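Local coordinates for protein chitinase (PDB 5GZT) that probably catalyses the random endo-hydrolysis of the beta-1,4 linkages of chitin and chitodextrins, as a family 18 glycosyl hydrolase, at residues F52-A63 against S72-A82; V11-V21 against E33-K41. All coordinates share one frame; numbering follows the deposited sequence.

Contact 1 of 2, residues F52-A63 against S72-A82; sequences FEKVVLKDLLPA and SFTDVDVAASA. With NA (sodium ion), chain C.
Strand 55-57 runs parallel to strand 75-78, the two axes 4.7 Å apart and inclined by only 2°, with Val55, Val56 and Leu57 set beside Val76, Asp77 and Val78. The hydrogen bonds alternate: Val55 N and Leu57 N give to Asp75 O and Asp77 O, while Asp77 N and Ala79 N give back to Val55 O and Leu57 O. Val55, Leu57, Val76 and Val78 share one face, and Val56 and Asp77 lie side by side on the other. These are successive turns of a parallel beta-solenoid. Inside it Phe52 and Phe73 point the same way with their planes at 23°, but the rings are slid so far apart that they barely overlap. The touching is done instead by Phe52 CB, 3.5 Å from Phe73 CE2, and by Val55 CG2, 3.6 Å from Phe73 CD2; Leu42 of strand 40-47 packs against all three residues. Just beside them a sodium ion is bound by Phe52 O at 2.5 Å and Ser72 O at 2.4 Å, with Glu44 and Thr50 completing the site. At the far end Asp59 OD1 takes two donors from one residue: Ser81 OG, 2.6 Å away, on its syn lone pair, and Ser81 N nearly along the carboxylate's C-O bond. The serine hydroxyl sits between its own N and carbonyl carbon (chi1 66°), which brings it round to that oxygen. One water joins Asp59 O and Leu61 O to Ala82 N.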
loop_
_atom_site.group_PDB
_atom_site.type_symbol
_atom_site.label_atom_id
_atom_site.label_comp_id
_atom_site.label_asym_id
_atom_site.label_seq_id
_atom_site.Cartn_x
_atom_site.Cartn_y
_atom_site.Cartn_z
ATOM N N PHE B 52 23.255 -50.292 30.793
ATOM C CA PHE B 52 22.094 -51.108 30.433
ATOM C C PHE B 52 21.244 -50.386 29.426
ATOM O O PHE B 52 21.237 -49.148 29.364
ATOM C CB PHE B 52 21.214 -51.453 31.609
ATOM C CG PHE B 52 21.916 -52.152 32.692
ATOM C CD1 PHE B 52 22.139 -53.510 32.627
ATOM C CD2 PHE B 52 22.327 -51.440 33.817
ATOM C CE1 PHE B 52 22.776 -54.180 33.667
ATOM C CE2 PHE B 52 22.973 -52.081 34.876
ATOM C CZ PHE B 52 23.188 -53.462 34.809
ATOM N N GLU B 53 20.504 -51.168 28.629
ATOM C CA GLU B 53 19.515 -50.554 27.715
ATOM C C GLU B 53 18.150 -51.237 27.765
ATOM O O GLU B 53 17.243 -50.728 28.430
ATOM C CB GLU B 53 20.104 -50.413 26.305
ATOM C CG GLU B 53 21.093 -49.245 26.244
ATOM C CD GLU B 53 21.602 -48.947 24.867
ATOM O OE1 GLU B 53 22.075 -49.887 24.234
ATOM O OE2 GLU B 53 21.552 -47.777 24.462
ATOM N N LYS B 54 18.017 -52.365 27.092
ATOM C CA LYS B 54 16.788 -53.101 27.061
ATOM C C LYS B 54 16.737 -54.112 28.228
ATOM O O LYS B 54 17.727 -54.802 28.573
ATOM C CB LYS B 54 16.575 -53.762 25.673
ATOM C CG LYS B 54 15.261 -54.575 25.527
ATOM C CD LYS B 54 14.872 -54.950 24.079
ATOM C CE LYS B 54 13.992 -56.219 23.987
ATOM N NZ LYS B 54 12.598 -56.091 24.486
ATOM N N VAL B 55 15.558 -54.196 28.838
ATOM C CA VAL B 55 15.302 -55.108 29.910
ATOM C C VAL B 55 13.935 -55.734 29.685
ATOM O O VAL B 55 12.980 -54.996 29.365
ATOM C CB VAL B 55 15.276 -54.347 31.271
ATOM C CG1 VAL B 55 15.042 -55.312 32.406
ATOM C CG2 VAL B 55 16.549 -53.544 31.487
ATOM N N VAL B 56 13.821 -57.043 29.916
ATOM C CA VAL B 56 12.582 -57.772 29.717
ATOM C C VAL B 56 12.434 -58.662 30.899
ATOM O O VAL B 56 13.374 -59.396 31.185
ATOM C CB VAL B 56 12.611 -58.756 28.468
ATOM C CG1 VAL B 56 11.219 -59.371 28.249
ATOM C CG2 VAL B 56 13.117 -58.094 27.204
ATOM N N LEU B 57 11.262 -58.667 31.545
ATOM C CA LEU B 57 10.910 -59.604 32.595
ATOM C C LEU B 57 10.141 -60.689 31.874
ATOM O O LEU B 57 9.065 -60.397 31.314
ATOM C CB LEU B 57 10.019 -58.945 33.687
ATOM C CG LEU B 57 10.807 -57.992 34.618
ATOM C CD1 LEU B 57 11.438 -56.877 33.828
ATOM C CD2 LEU B 57 9.914 -57.477 35.719
ATOM N N LYS B 58 10.685 -61.902 31.819
ATOM C CA LYS B 58 10.089 -62.974 30.959
ATOM C C LYS B 58 9.155 -63.826 31.717
ATOM O O LYS B 58 9.084 -63.721 32.966
ATOM C CB LYS B 58 11.154 -63.846 30.345
ATOM C CG LYS B 58 11.916 -63.165 29.230
ATOM C CD LYS B 58 11.507 -63.701 27.878
ATOM C CE LYS B 58 12.332 -63.030 26.821
ATOM N NZ LYS B 58 11.715 -63.234 25.506
ATOM N N ASP B 59 8.406 -64.674 30.986
ATOM C CA ASP B 59 7.381 -65.516 31.636
ATOM C C ASP B 59 8.011 -66.538 32.658
ATOM O O ASP B 59 7.305 -67.037 33.538
ATOM C CB ASP B 59 6.398 -66.202 30.593
ATOM C CG ASP B 59 5.096 -66.756 31.255
ATOM O OD1 ASP B 59 4.388 -66.091 32.061
ATOM O OD2 ASP B 59 4.748 -67.917 30.982
ATOM N N LEU B 60 9.323 -66.798 32.555
ATOM C CA LEU B 60 10.053 -67.691 33.509
ATOM C C LEU B 60 10.229 -67.038 34.930
ATOM O O LEU B 60 10.474 -67.757 35.930
ATOM C CB LEU B 60 11.396 -68.124 32.882
ATOM C CG LEU B 60 11.367 -68.625 31.382
ATOM C CD1 LEU B 60 12.379 -67.903 30.457
ATOM C CD2 LEU B 60 11.476 -70.155 31.255
ATOM N N LEU B 61 10.073 -65.697 35.019
ATOM C CA LEU B 61 10.078 -64.974 36.300
ATOM C C LEU B 61 9.210 -65.650 37.358
ATOM O O LEU B 61 8.029 -65.815 37.148
ATOM C CB LEU B 61 9.582 -63.527 36.143
ATOM C CG LEU B 61 9.903 -62.645 37.353
ATOM C CD1 LEU B 61 11.381 -62.331 37.361
ATOM C CD2 LEU B 61 9.148 -61.325 37.304
ATOM N N PRO B 62 9.798 -66.032 38.515
ATOM C CA PRO B 62 8.968 -66.738 39.505
ATOM C C PRO B 62 8.038 -65.810 40.262
ATOM O O PRO B 62 8.281 -64.590 40.314
ATOM C CB PRO B 62 9.997 -67.382 40.475
ATOM C CG PRO B 62 11.305 -67.314 39.790
ATOM C CD PRO B 62 11.247 -66.240 38.735
ATOM N N ALA B 63 7.010 -66.399 40.864
ATOM C CA ALA B 63 6.116 -65.678 41.720
ATOM C C ALA B 63 6.930 -64.945 42.828
ATOM O O ALA B 63 8.012 -65.409 43.219
ATOM C CB ALA B 63 5.111 -66.639 42.329
ATOM N N SER B 72 19.426 -45.516 33.564
ATOM C CA SER B 72 18.808 -44.918 32.343
ATOM C C SER B 72 18.560 -46.043 31.368
ATOM O O SER B 72 19.524 -46.645 30.917
ATOM C CB SER B 72 19.717 -43.893 31.684
ATOM O OG SER B 72 19.005 -43.136 30.723
ATOM N N PHE B 73 17.280 -46.363 31.086
ATOM C CA PHE B 73 16.960 -47.531 30.287
ATOM C C PHE B 73 16.209 -47.114 29.020
ATOM O O PHE B 73 15.714 -46.002 28.883
ATOM C CB PHE B 73 16.213 -48.581 31.099
ATOM C CG PHE B 73 16.928 -49.035 32.336
ATOM C CD1 PHE B 73 16.846 -48.306 33.511
ATOM C CD2 PHE B 73 17.654 -50.211 32.340
ATOM C CE1 PHE B 73 17.480 -48.743 34.665
ATOM C CE2 PHE B 73 18.330 -50.644 33.494
ATOM C CZ PHE B 73 18.232 -49.908 34.656
ATOM N N THR B 74 16.187 -48.007 28.048
ATOM C CA THR B 74 15.489 -47.687 26.790
ATOM C C THR B 74 14.073 -48.281 26.894
ATOM O O THR B 74 13.156 -47.586 27.317
ATOM C CB THR B 74 16.298 -48.214 25.563
ATOM O OG1 THR B 74 16.685 -49.578 25.796
ATOM C CG2 THR B 74 17.526 -47.390 25.381
ATOM N N ASP B 75 13.957 -49.567 26.547
ATOM C CA ASP B 75 12.727 -50.283 26.503
ATOM C C ASP B 75 12.799 -51.224 27.649
ATOM O O ASP B 75 13.755 -52.017 27.759
ATOM C CB ASP B 75 12.543 -51.125 25.210
ATOM C CG ASP B 75 12.432 -50.272 23.958
ATOM O OD1 ASP B 75 11.509 -49.472 23.832
ATOM O OD2 ASP B 75 13.236 -50.452 23.058
ATOM N N VAL B 76 11.771 -51.161 28.478
ATOM C CA VAL B 76 11.638 -52.098 29.570
ATOM C C VAL B 76 10.266 -52.685 29.436
ATOM O O VAL B 76 9.285 -51.948 29.435
ATOM C CB VAL B 76 11.706 -51.414 30.932
ATOM C CG1 VAL B 76 11.467 -52.428 32.065
ATOM C CG2 VAL B 76 13.008 -50.693 31.058
ATOM N N ASP B 77 10.236 -54.003 29.488
ATOM C CA ASP B 77 9.120 -54.804 29.141
ATOM C C ASP B 77 8.743 -55.777 30.223
ATOM O O ASP B 77 9.561 -56.668 30.518
ATOM C CB ASP B 77 9.561 -55.639 27.927
ATOM C CG ASP B 77 8.750 -55.383 26.775
ATOM O OD1 ASP B 77 8.885 -54.276 26.170
ATOM O OD2 ASP B 77 7.958 -56.298 26.555
ATOM N N VAL B 78 7.517 -55.699 30.735
ATOM C CA VAL B 78 7.063 -56.590 31.774
ATOM C C VAL B 78 6.120 -57.550 31.054
ATOM O O VAL B 78 4.994 -57.180 30.703
ATOM C CB VAL B 78 6.333 -55.834 32.881
ATOM C CG1 VAL B 78 5.934 -56.744 33.994
ATOM C CG2 VAL B 78 7.150 -54.650 33.346
ATOM N N ALA B 79 6.571 -58.805 30.904
ATOM C CA ALA B 79 5.909 -59.810 30.077
ATOM C C ALA B 79 5.934 -61.123 30.857
ATOM O O ALA B 79 6.578 -62.109 30.446
ATOM C CB ALA B 79 6.694 -59.926 28.760
ATOM N N ALA B 80 5.314 -61.113 32.028
ATOM C CA ALA B 80 5.508 -62.199 32.979
ATOM C C ALA B 80 4.201 -62.397 33.690
ATOM O O ALA B 80 3.654 -61.454 34.280
ATOM C CB ALA B 80 6.668 -61.868 33.938
ATOM N N SER B 81 3.637 -63.609 33.559
ATOM C CA SER B 81 2.312 -63.942 34.157
ATOM C C SER B 81 2.294 -64.123 35.673
ATOM O O SER B 81 1.206 -64.094 36.304
ATOM C CB SER B 81 1.701 -65.200 33.472
ATOM O OG SER B 81 2.481 -66.364 33.745
ATOM N N ALA B 82 3.455 -64.269 36.302
ATOM C CA ALA B 82 3.486 -64.559 37.754
ATOM C C ALA B 82 3.315 -63.282 38.631
ATOM O O ALA B 82 4.149 -63.004 39.513
ATOM C CB ALA B 82 4.779 -65.326 38.099
HETATM NA NA NA C . 21.852 -47.010 30.402
HETATM O O HOH W 1 6.050 -65.016 35.214
HETATM O O HOH W 2 6.844 -62.258 39.916
#

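Contact 2 of 2, residues V11-V21 against E33-K41; sequences VVYVDKKDTPV and EVIIAGSVK. With FMT (formic acid), chain K.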
loop_
_atom_site.group_PDB
_atom_site.type_symbol
_atom_site.label_atom_id
_atom_site.label_comp_id
_atom_site.label_asym_id
_atom_site.label_seq_id
_atom_site.Cartn_x
_atom_site.Cartn_y
_atom_site.Cartn_z
ATOM N N VAL B 11 24.204 -59.868 25.761
ATOM C CA VAL B 11 22.965 -60.328 26.363
ATOM C C VAL B 11 23.304 -60.912 27.740
ATOM O O VAL B 11 24.353 -61.528 27.905
ATOM C CB VAL B 11 22.250 -61.360 25.453
ATOM C CG1 VAL B 11 21.134 -62.122 26.198
ATOM C CG2 VAL B 11 21.726 -60.663 24.202
ATOM N N VAL B 12 22.413 -60.685 28.709
ATOM C CA VAL B 12 22.541 -61.153 30.089
ATOM C C VAL B 12 21.253 -61.866 30.463
ATOM O O VAL B 12 20.188 -61.325 30.244
ATOM C CB VAL B 12 22.714 -59.957 31.075
ATOM C CG1 VAL B 12 22.920 -60.457 32.508
ATOM C CG2 VAL B 12 23.816 -59.008 30.620
ATOM N N TYR B 13 21.334 -63.056 31.034
ATOM C CA TYR B 13 20.148 -63.802 31.488
ATOM C C TYR B 13 20.248 -64.019 33.003
ATOM O O TYR B 13 21.257 -64.505 33.493
ATOM C CB TYR B 13 20.040 -65.150 30.755
ATOM C CG TYR B 13 18.831 -65.989 31.128
ATOM C CD1 TYR B 13 17.581 -65.767 30.526
ATOM C CD2 TYR B 13 18.941 -67.040 32.051
ATOM C CE1 TYR B 13 16.472 -66.537 30.860
ATOM C CE2 TYR B 13 17.841 -67.826 32.387
ATOM C CZ TYR B 13 16.613 -67.578 31.795
ATOM O OH TYR B 13 15.521 -68.346 32.155
ATOM N N VAL B 14 19.196 -63.688 33.738
ATOM C CA VAL B 14 19.228 -63.745 35.173
ATOM C C VAL B 14 18.171 -64.741 35.587
ATOM O O VAL B 14 16.995 -64.494 35.383
ATOM C CB VAL B 14 18.974 -62.346 35.805
ATOM C CG1 VAL B 14 18.904 -62.408 37.343
ATOM C CG2 VAL B 14 20.024 -61.344 35.347
ATOM N N ASP B 15 18.596 -65.874 36.150
ATOM C CA ASP B 15 17.678 -66.825 36.809
ATOM C C ASP B 15 18.061 -67.042 38.266
ATOM O O ASP B 15 17.832 -68.130 38.829
ATOM C CB ASP B 15 17.609 -68.164 36.061
ATOM C CG ASP B 15 18.983 -68.830 35.872
ATOM O OD1 ASP B 15 20.038 -68.192 36.154
ATOM O OD2 ASP B 15 18.992 -69.997 35.408
ATOM N N LYS B 16 18.615 -65.995 38.875
ATOM C CA LYS B 16 18.893 -65.990 40.307
ATOM C C LYS B 16 17.651 -66.340 41.110
ATOM O O LYS B 16 16.611 -65.692 40.986
ATOM C CB LYS B 16 19.373 -64.615 40.779
ATOM C CG LYS B 16 19.559 -64.529 42.305
ATOM C CD LYS B 16 20.712 -65.445 42.747
ATOM C CE LYS B 16 21.390 -64.977 44.012
ATOM N NZ LYS B 16 20.558 -65.189 45.211
ATOM N N LYS B 17 17.799 -67.290 42.013
ATOM C CA LYS B 17 16.695 -67.765 42.813
ATOM C C LYS B 17 16.640 -67.036 44.167
ATOM O O LYS B 17 17.656 -66.551 44.670
ATOM C CB LYS B 17 16.851 -69.271 42.994
ATOM C CG LYS B 17 17.323 -69.956 41.716
ATOM C CD LYS B 17 17.136 -71.458 41.774
ATOM C CE LYS B 17 17.145 -72.057 40.382
ATOM N NZ LYS B 17 16.588 -73.430 40.466
ATOM N N ASP B 18 15.427 -66.916 44.705
ATOM C CA ASP B 18 15.137 -66.593 46.130
ATOM C C ASP B 18 15.412 -65.182 46.651
ATOM O O ASP B 18 14.556 -64.625 47.312
ATOM C CB ASP B 18 15.786 -67.622 47.066
ATOM C CG ASP B 18 15.212 -69.006 46.882
ATOM O OD1 ASP B 18 14.040 -69.196 47.275
ATOM O OD2 ASP B 18 15.920 -69.884 46.338
ATOM N N THR B 19 16.609 -64.641 46.442
ATOM C CA THR B 19 16.887 -63.231 46.759
ATOM C C THR B 19 17.734 -62.640 45.669
ATOM O O THR B 19 18.425 -63.358 44.936
ATOM C CB THR B 19 17.609 -63.016 48.106
ATOM O OG1 THR B 19 18.860 -63.733 48.108
ATOM C CG2 THR B 19 16.700 -63.450 49.262
ATOM N N PRO B 20 17.678 -61.317 45.550
ATOM C CA PRO B 20 18.254 -60.756 44.352
ATOM C C PRO B 20 19.792 -60.709 44.293
ATOM O O PRO B 20 20.449 -60.544 45.309
ATOM C CB PRO B 20 17.652 -59.326 44.306
ATOM C CG PRO B 20 17.192 -59.035 45.686
ATOM C CD PRO B 20 16.810 -60.361 46.273
ATOM N N VAL B 21 20.325 -60.859 43.088
ATOM C CA VAL B 21 21.642 -60.390 42.757
ATOM C C VAL B 21 21.556 -58.919 42.433
ATOM O O VAL B 21 20.702 -58.512 41.621
ATOM C CB VAL B 21 22.203 -61.040 41.454
ATOM C CG1 VAL B 21 23.560 -60.434 41.087
ATOM C CG2 VAL B 21 22.318 -62.535 41.622
ATOM N N GLU B 33 21.070 -56.695 26.219
ATOM C CA GLU B 33 19.725 -56.866 26.720
ATOM C C GLU B 33 19.794 -57.731 27.972
ATOM O O GLU B 33 20.312 -58.854 27.909
ATOM C CB GLU B 33 18.801 -57.537 25.648
ATOM C CG GLU B 33 17.407 -57.987 26.144
ATOM C CD GLU B 33 16.484 -58.571 25.061
ATOM O OE1 GLU B 33 16.517 -58.032 23.954
ATOM O OE2 GLU B 33 15.717 -59.536 25.326
ATOM N N VAL B 34 19.197 -57.247 29.070
ATOM C CA VAL B 34 19.008 -58.059 30.281
ATOM C C VAL B 34 17.652 -58.796 30.298
ATOM O O VAL B 34 16.584 -58.159 30.303
ATOM C CB VAL B 34 19.096 -57.168 31.558
ATOM C CG1 VAL B 34 19.098 -58.029 32.815
ATOM C CG2 VAL B 34 20.281 -56.206 31.496
ATOM N N ILE B 35 17.665 -60.117 30.376
ATOM C CA ILE B 35 16.459 -60.913 30.367
ATOM C C ILE B 35 16.333 -61.427 31.752
ATOM O O ILE B 35 17.221 -62.155 32.219
ATOM C CB ILE B 35 16.551 -62.165 29.403
ATOM C CG1 ILE B 35 16.545 -61.757 27.937
ATOM C CG2 ILE B 35 15.400 -63.125 29.642
ATOM C CD1 ILE B 35 17.901 -61.328 27.454
ATOM N N ILE B 36 15.207 -61.131 32.385
ATOM C CA ILE B 36 14.989 -61.416 33.793
ATOM C C ILE B 36 14.038 -62.572 33.999
ATOM O O ILE B 36 12.824 -62.496 33.681
ATOM C CB ILE B 36 14.525 -60.152 34.582
ATOM C CG1 ILE B 36 15.569 -59.045 34.396
ATOM C CG2 ILE B 36 14.320 -60.495 36.035
ATOM C CD1 ILE B 36 15.335 -57.788 35.194
ATOM N N ALA B 37 14.605 -63.640 34.576
ATOM C CA ALA B 37 13.863 -64.814 35.018
ATOM C C ALA B 37 14.149 -65.060 36.492
ATOM O O ALA B 37 13.941 -66.171 36.993
ATOM C CB ALA B 37 14.259 -66.041 34.189
ATOM N N GLY B 38 14.648 -64.041 37.182
ATOM C CA GLY B 38 14.725 -64.113 38.619
ATOM C C GLY B 38 14.890 -62.768 39.280
ATOM O O GLY B 38 14.728 -61.729 38.656
ATOM N N SER B 39 15.214 -62.835 40.566
ATOM C CA SER B 39 15.345 -61.698 41.421
ATOM C C SER B 39 16.671 -61.020 41.175
ATOM O O SER B 39 17.727 -61.679 41.037
ATOM C CB SER B 39 15.178 -62.116 42.865
ATOM O OG SER B 39 13.870 -62.639 43.019
ATOM N N VAL B 40 16.599 -59.698 41.075
ATOM C CA VAL B 40 17.700 -58.899 40.562
ATOM C C VAL B 40 17.574 -57.387 40.902
ATOM O O VAL B 40 16.478 -56.875 41.109
ATOM C CB VAL B 40 17.835 -59.085 39.040
ATOM C CG1 VAL B 40 16.688 -58.359 38.290
ATOM C CG2 VAL B 40 19.192 -58.612 38.534
ATOM N N LYS B 41 18.706 -56.687 40.925
ATOM C CA LYS B 41 18.712 -55.239 40.981
ATOM C C LYS B 41 19.769 -54.708 40.037
ATOM O O LYS B 41 20.949 -54.966 40.236
ATOM C CB LYS B 41 18.907 -54.777 42.427
ATOM C CG LYS B 41 19.114 -53.280 42.638
ATOM C CD LYS B 41 18.823 -52.953 44.103
ATOM C CE LYS B 41 19.370 -51.622 44.552
ATOM N NZ LYS B 41 19.176 -50.522 43.581
HETATM C C FMT K . 18.743 -47.328 44.776
HETATM O O1 FMT K . 18.311 -48.487 44.901
HETATM O O2 FMT K . 18.762 -46.672 43.593
#
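Tyr13 and Ile35 cross at about a right angle on one face of strands 12-14 and 34-36, the first two strands that this chain gives to one sheet of a parallel beta-solenoid. The tyrosine CG lies anti to the backbone N (chi1 -179°), which swings the ring along the strand: CD1 rests on Ile35 CG2 at 3.5 Å, and OH ends 3.3 Å from Ala37 CB. The other branch of Ile35 leads back to Val11, CD1 meeting Val11 CG1 at 3.6 Å as the two side chains cross obliquely. On the opposite face, with Val12, Val34 and Ile36, Val14 sends CG1 to Val40 CB, 3.9 Å away. Another protein's chain pairs with Val12, Tyr13 and Val14, so the sheet continues across that interface. A side chain on Gly38 would run into Lys16 O, which accepts a bond from Ser39 N. Lys16 packs its CB against Ser39 O, then bends at chi2 (66°) and again at chi4, which curls its amino group back, NZ bonding Thr19 O at 2.8 Å and Lys17 O at 3.3 Å. A leucine in its place would probably leave Thr19 O without this donor and let the 16-19 loop move more freely. Lys41 N bonds to Val21 O, and the Lys41 side chain leads away to a formic acid molecule, also held by Ser70 and Asn89, where NZ gives a 2.6 Å hydrogen bond to O1.

Both contacts reach the same sheet, where strands 34-36 and 55-57 are neighbours; their centres are about 10 Å apart, and contact 2 closes along the chain before contact 1 opens. Strand 34-36 of contact 2 meets strand 55-57 of contact 1 through probable hydrogen bonds, from Ile36 N to Val56 O at 2.8 Å and from Val34 N to Lys54 O at 2.9 Å. Beyond the strands, Pro62 CD packs on Ala37 O. The sodium site belongs to contact 1, but the Val34 side chain of contact 2 is about 9 Å from the ion. Both lie far from the middle of the chain, about 72 and 79 Å from its centre, in a solenoid separate from the family 18 barrels.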